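Local coordinates for protein kojibiose phosphorylase (Gut metagenome, PDB 6W0P) that probably acts as a carbohydrate-active phosphorylase of glycosyl hydrolase family 65, with a helical catalytic domain, in an assembly of two chains, at residues A[408-412]-A[413-417]; A[577-580]-A[581-584]. All blocks are in the same frame, centred on the assembly; numbering follows the deposited sequence.

Interaction 1: residues A[408-412]-A[413-417]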
loop_
_atom_site.group_PDB
_atom_site.type_symbol
_atom_site.label_atom_id
_atom_site.label_comp_id
_atom_site.label_asym_id
_atom_site.label_seq_id
_atom_site.Cartn_x
_atom_site.Cartn_y
_atom_site.Cartn_z
ATOM N N ASN A 408 -2.397 4.682 8.126
ATOM C CA ASN A 408 -1.268 3.850 7.627
ATOM C C ASN A 408 -1.325 3.774 6.098
ATOM O O ASN A 408 -0.539 2.966 5.511
ATOM C CB ASN A 408 -1.225 2.474 8.300
ATOM C CG ASN A 408 -2.383 1.567 7.932
ATOM O OD1 ASN A 408 -3.183 1.902 7.075
ATOM N ND2 ASN A 408 -2.481 0.422 8.582
ATOM N N LEU A 409 -2.197 4.570 5.465
ATOM C CA LEU A 409 -2.230 4.682 3.982
ATOM C C LEU A 409 -1.341 5.863 3.595
ATOM O O LEU A 409 -1.790 7.026 3.717
ATOM C CB LEU A 409 -3.670 4.843 3.469
ATOM C CG LEU A 409 -4.619 3.669 3.760
ATOM C CD1 LEU A 409 -6.020 3.936 3.212
ATOM C CD2 LEU A 409 -4.085 2.362 3.180
ATOM N N TRP A 410 -0.129 5.580 3.123
ATOM C CA TRP A 410 0.828 6.639 2.687
ATOM C C TRP A 410 0.142 7.602 1.692
ATOM O O TRP A 410 0.415 8.808 1.786
ATOM C CB TRP A 410 2.109 6.023 2.110
ATOM C CG TRP A 410 1.918 5.424 0.756
ATOM C CD1 TRP A 410 1.656 4.117 0.467
ATOM C CD2 TRP A 410 1.955 6.119 -0.499
ATOM N NE1 TRP A 410 1.500 3.957 -0.880
ATOM C CE2 TRP A 410 1.658 5.171 -1.496
ATOM C CE3 TRP A 410 2.189 7.444 -0.873
ATOM C CZ2 TRP A 410 1.635 5.500 -2.846
ATOM C CZ3 TRP A 410 2.131 7.783 -2.205
ATOM C CH2 TRP A 410 1.855 6.817 -3.178
ATOM N N GLN A 411 -0.719 7.065 0.810
ATOM C CA GLN A 411 -1.456 7.778 -0.264
ATOM C C GLN A 411 -2.217 8.981 0.297
ATOM O O GLN A 411 -2.606 9.813 -0.529
ATOM C CB GLN A 411 -2.558 6.928 -0.919
ATOM C CG GLN A 411 -2.084 5.716 -1.683
ATOM C CD GLN A 411 -2.220 4.448 -0.867
ATOM O OE1 GLN A 411 -1.803 4.389 0.305
ATOM N NE2 GLN A 411 -2.768 3.415 -1.505
ATOM N N HIS A 412 -2.594 8.942 1.575
ATOM C CA HIS A 412 -3.246 10.060 2.283
ATOM C C HIS A 412 -2.241 10.677 3.248
ATOM O O HIS A 412 -2.093 11.931 3.193
ATOM C CB HIS A 412 -4.561 9.664 2.990
ATOM C CG HIS A 412 -5.603 9.106 2.078
ATOM N ND1 HIS A 412 -6.653 8.315 2.542
ATOM C CD2 HIS A 412 -5.685 9.090 0.736
ATOM C CE1 HIS A 412 -7.353 7.874 1.522
ATOM N NE2 HIS A 412 -6.775 8.331 0.395
ATOM N N ALA A 413 -1.593 9.860 4.091
ATOM C CA ALA A 413 -0.771 10.348 5.234
ATOM C C ALA A 413 0.480 11.080 4.749
ATOM O O ALA A 413 0.903 11.987 5.467
ATOM C CB ALA A 413 -0.403 9.247 6.207
ATOM N N SER A 414 1.026 10.733 3.586
ATOM C CA SER A 414 2.268 11.352 3.048
ATOM C C SER A 414 1.923 12.502 2.095
ATOM O O SER A 414 2.850 13.263 1.710
ATOM C CB SER A 414 3.150 10.349 2.367
ATOM O OG SER A 414 3.557 9.339 3.280
ATOM N N THR A 415 0.650 12.662 1.724
ATOM C CA THR A 415 0.284 13.511 0.560
ATOM C C THR A 415 -0.621 14.694 0.913
ATOM O O THR A 415 -0.626 15.645 0.098
ATOM C CB THR A 415 -0.364 12.663 -0.532
ATOM O OG1 THR A 415 -1.559 12.112 0.010
ATOM C CG2 THR A 415 0.574 11.590 -1.022
ATOM N N GLN A 416 -1.347 14.645 2.028
ATOM C CA GLN A 416 -2.444 15.598 2.339
ATOM C C GLN A 416 -2.018 16.490 3.503
ATOM O O GLN A 416 -1.854 15.969 4.618
ATOM C CB GLN A 416 -3.738 14.868 2.706
ATOM C CG GLN A 416 -4.435 14.181 1.539
ATOM C CD GLN A 416 -5.730 13.554 1.999
ATOM O OE1 GLN A 416 -5.713 12.652 2.836
ATOM N NE2 GLN A 416 -6.849 14.118 1.551
ATOM N N PHE A 417 -1.896 17.797 3.276
ATOM C CA PHE A 417 -1.482 18.750 4.340
ATOM C C PHE A 417 -2.685 19.568 4.802
ATOM O O PHE A 417 -2.494 20.486 5.622
ATOM C CB PHE A 417 -0.241 19.512 3.866
ATOM C CG PHE A 417 0.810 18.558 3.357
ATOM C CD1 PHE A 417 1.181 17.456 4.105
ATOM C CD2 PHE A 417 1.356 18.700 2.098
ATOM C CE1 PHE A 417 2.114 16.546 3.621
ATOM C CE2 PHE A 417 2.292 17.798 1.616
ATOM C CZ PHE A 417 2.665 16.718 2.373
#

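Interaction 2: residues A[577-580]-A[581-584]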
loop_
_atom_site.group_PDB
_atom_site.type_symbol
_atom_site.label_atom_id
_atom_site.label_comp_id
_atom_site.label_asym_id
_atom_site.label_seq_id
_atom_site.Cartn_x
_atom_site.Cartn_y
_atom_site.Cartn_z
ATOM N N ASP A 577 -6.841 1.649 -9.334
ATOM C CA ASP A 577 -6.219 2.851 -9.969
ATOM C C ASP A 577 -7.247 3.664 -10.774
ATOM O O ASP A 577 -6.999 4.865 -11.011
ATOM C CB ASP A 577 -5.028 2.482 -10.845
ATOM C CG ASP A 577 -5.433 1.910 -12.186
ATOM O OD1 ASP A 577 -5.716 0.700 -12.252
ATOM O OD2 ASP A 577 -5.450 2.690 -13.157
ATOM N N ARG A 578 -8.349 3.058 -11.211
ATOM C CA ARG A 578 -9.153 3.676 -12.299
ATOM C C ARG A 578 -9.737 5.035 -11.887
ATOM O O ARG A 578 -9.736 5.957 -12.727
ATOM C CB ARG A 578 -10.242 2.724 -12.763
ATOM C CG ARG A 578 -11.162 3.320 -13.810
ATOM C CD ARG A 578 -12.243 2.291 -14.009
ATOM N NE ARG A 578 -13.321 2.753 -14.853
ATOM C CZ ARG A 578 -14.392 2.037 -15.105
ATOM N NH1 ARG A 578 -14.518 0.834 -14.566
ATOM N NH2 ARG A 578 -15.300 2.510 -15.940
ATOM N N ILE A 579 -10.226 5.191 -10.666
ATOM C CA ILE A 579 -10.847 6.478 -10.236
ATOM C C ILE A 579 -9.846 7.647 -10.348
ATOM O O ILE A 579 -10.294 8.778 -10.529
ATOM C CB ILE A 579 -11.450 6.388 -8.821
ATOM C CG1 ILE A 579 -12.345 7.604 -8.523
ATOM C CG2 ILE A 579 -10.355 6.222 -7.763
ATOM C CD1 ILE A 579 -13.475 7.834 -9.521
ATOM N N TYR A 580 -8.540 7.421 -10.250
ATOM C CA TYR A 580 -7.533 8.515 -10.204
ATOM C C TYR A 580 -7.340 9.162 -11.578
ATOM O O TYR A 580 -6.936 10.349 -11.626
ATOM C CB TYR A 580 -6.191 8.014 -9.679
ATOM C CG TYR A 580 -6.215 7.631 -8.225
ATOM C CD1 TYR A 580 -6.382 8.588 -7.245
ATOM C CD2 TYR A 580 -6.010 6.328 -7.826
ATOM C CE1 TYR A 580 -6.373 8.258 -5.905
ATOM C CE2 TYR A 580 -5.987 5.976 -6.488
ATOM C CZ TYR A 580 -6.176 6.945 -5.523
ATOM O OH TYR A 580 -6.206 6.601 -4.206
ATOM N N ARG A 581 -7.622 8.429 -12.661
ATOM C CA ARG A 581 -7.196 8.867 -14.020
ATOM C C ARG A 581 -8.411 9.356 -14.812
ATOM O O ARG A 581 -8.417 9.170 -16.048
ATOM C CB ARG A 581 -6.385 7.767 -14.712
ATOM C CG ARG A 581 -7.051 6.413 -14.787
ATOM C CD ARG A 581 -6.098 5.374 -15.351
ATOM N NE ARG A 581 -6.693 4.044 -15.328
ATOM C CZ ARG A 581 -7.517 3.528 -16.252
ATOM N NH1 ARG A 581 -7.870 4.233 -17.322
ATOM N NH2 ARG A 581 -7.999 2.296 -16.089
ATOM N N THR A 582 -9.372 9.989 -14.129
ATOM C CA THR A 582 -10.573 10.637 -14.722
ATOM C C THR A 582 -10.665 12.069 -14.180
ATOM O O THR A 582 -9.738 12.497 -13.469
ATOM C CB THR A 582 -11.879 9.889 -14.403
ATOM O OG1 THR A 582 -12.230 10.105 -13.032
ATOM C CG2 THR A 582 -11.803 8.400 -14.666
ATOM N N ASP A 583 -11.763 12.761 -14.487
ATOM C CA ASP A 583 -12.064 14.120 -13.978
ATOM C C ASP A 583 -13.254 14.027 -13.016
ATOM O O ASP A 583 -13.992 15.013 -12.870
ATOM C CB ASP A 583 -12.259 15.068 -15.154
ATOM C CG ASP A 583 -13.534 14.845 -15.939
ATOM O OD1 ASP A 583 -14.166 13.769 -15.765
ATOM O OD2 ASP A 583 -13.876 15.752 -16.703
ATOM N N ILE A 584 -13.452 12.860 -12.413
ATOM C CA ILE A 584 -14.471 12.626 -11.356
ATOM C C ILE A 584 -13.816 13.022 -10.037
ATOM O O ILE A 584 -12.704 12.534 -9.759
ATOM C CB ILE A 584 -14.918 11.156 -11.335
ATOM C CG1 ILE A 584 -15.524 10.701 -12.665
ATOM C CG2 ILE A 584 -15.863 10.914 -10.181
ATOM C CD1 ILE A 584 -15.526 9.211 -12.834
HETATM O O HOH W 1 -7.881 0.349 -14.019
#

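Interaction 1: residues A[408-412]-A[413-417]
Leu409 and Ala413 are hydrogen-bonded across the single turn of helix 410-413, a short helix in the family 65 catalytic domain. Leu409 is the N-cap. Its carbonyl O accepts two backbone donors. Ala413 N lies 2.9 Å from Leu409 O, in the carbonyl plane, with an almost straight N-H...O angle of 179°. His412 N is the second donor. Ser414 N continues the pattern with a hydrogen bond of 2.7 Å to Trp410 O.

Beyond Ala413 the chain unwinds. Thr415 N hydrogen-bonds to His412 O at 3.2 Å, three residues back. Gln416 N adds a weak hydrogen bond to the same oxygen. A side-chain hydrogen bond also closes this end. Thr415 OG1 donates to Gln411 O at 2.6 Å, coming from above the carbonyl plane. Its chi1 of 62° sets OG1 between the backbone N and carbonyl carbon and turns it back to the helix.

The remaining contacts across the turn are packing. Ser414 CB sits at the edge of the Trp410 ring, and Ser414 OG is 3.8 Å from Trp410 CB. The other subunit also meets this ring: its Tyr576 packs edge-to-face on Trp410.

His412 and Gln416 run alongside each other, pointing the same way. Ring and amide planes are 56° apart. An outside partner holds the amide: Gln416 NE2 hydrogen-bonds to Gly475 O. The other branch of the amide, Gln416 OE1, lies 3.2 Å from His412 CB.

Interaction 2: residues A[577-580]-A[581-584]
Asp577 and Arg581 form a salt bridge across a short 3-10 turn in the family 65 catalytic domain. Asp577 OD2 takes the N-H of Arg581 NE at 2.8 Å, with an N-H...O angle of 159°. The oxygen lies at the guanidinium edge, close to its plane. The carboxylate and guanidinium planes are 22° apart. With chi1 of 54°, Arg581 CG sits between its own N and carbonyl carbon, and the extended chain runs back along the turn to the acid.

This is the close side. Arg578 CG covers one guanidinium face, 4.0 Å from Arg581 NH2. The charged end of Arg578 goes on to Asp390 of the second subunit in a salt bridge, and it also has a cation-pi contact with Trp574. Arg581 NH1 hydrogen-bonds to Gln460 of the second subunit. Asp577, Gln460 and a water thus hold the Arg581 guanidinium and probably limit its rotation. Arg458 of the second subunit brings a like charge near, probably offset in part by Asp577. Backbone hydrogen bonds support the turn: Arg581 N reaches Arg578 O at 3.3 Å, and Tyr580 N reaches Asp577 O.

At the far end the polar link between the two halves is weaker. Thr582 OG1 gives only a weak hydrogen bond, 3.4 Å, to Ile579 O. The packing there is still buried. Thr582 OG1 accepts Ile584 N at 3.1 Å, which makes an ST turn. Ile579 and Ile584 cross at about a right angle, with Ile579 CD1 4.0 Å from Ile584 CG2. Val558 also packs on Thr582 and Ile584.

The salt bridge is completed by that one water. It donates to Asp577 OD1 and accepts from Arg581 NH2, 2.8 Å from each, and lies in the guanidinium plane.

Overall arrangement
Interactions 1 and 2 lie in the same catalytic domain, on the same side of the chain's centre. Their centres are 18 Å apart. Their nearest atoms are about 5 Å apart, without touching. Tyr576 connects them within one chain: its OH hydrogen-bonds to Tyr580 OH and, weakly, to Gln411 NE2. The loop near Met474 to Leu481 also serves both, with Met474 and Glu478 against His412, and Phe479 against Ile579. Both contacts reach the second subunit. Ser414 of one chain packs on Asp577 of the other, so the dimer brings 413-417 against 577-580. Both contacts belong to the subunit interface.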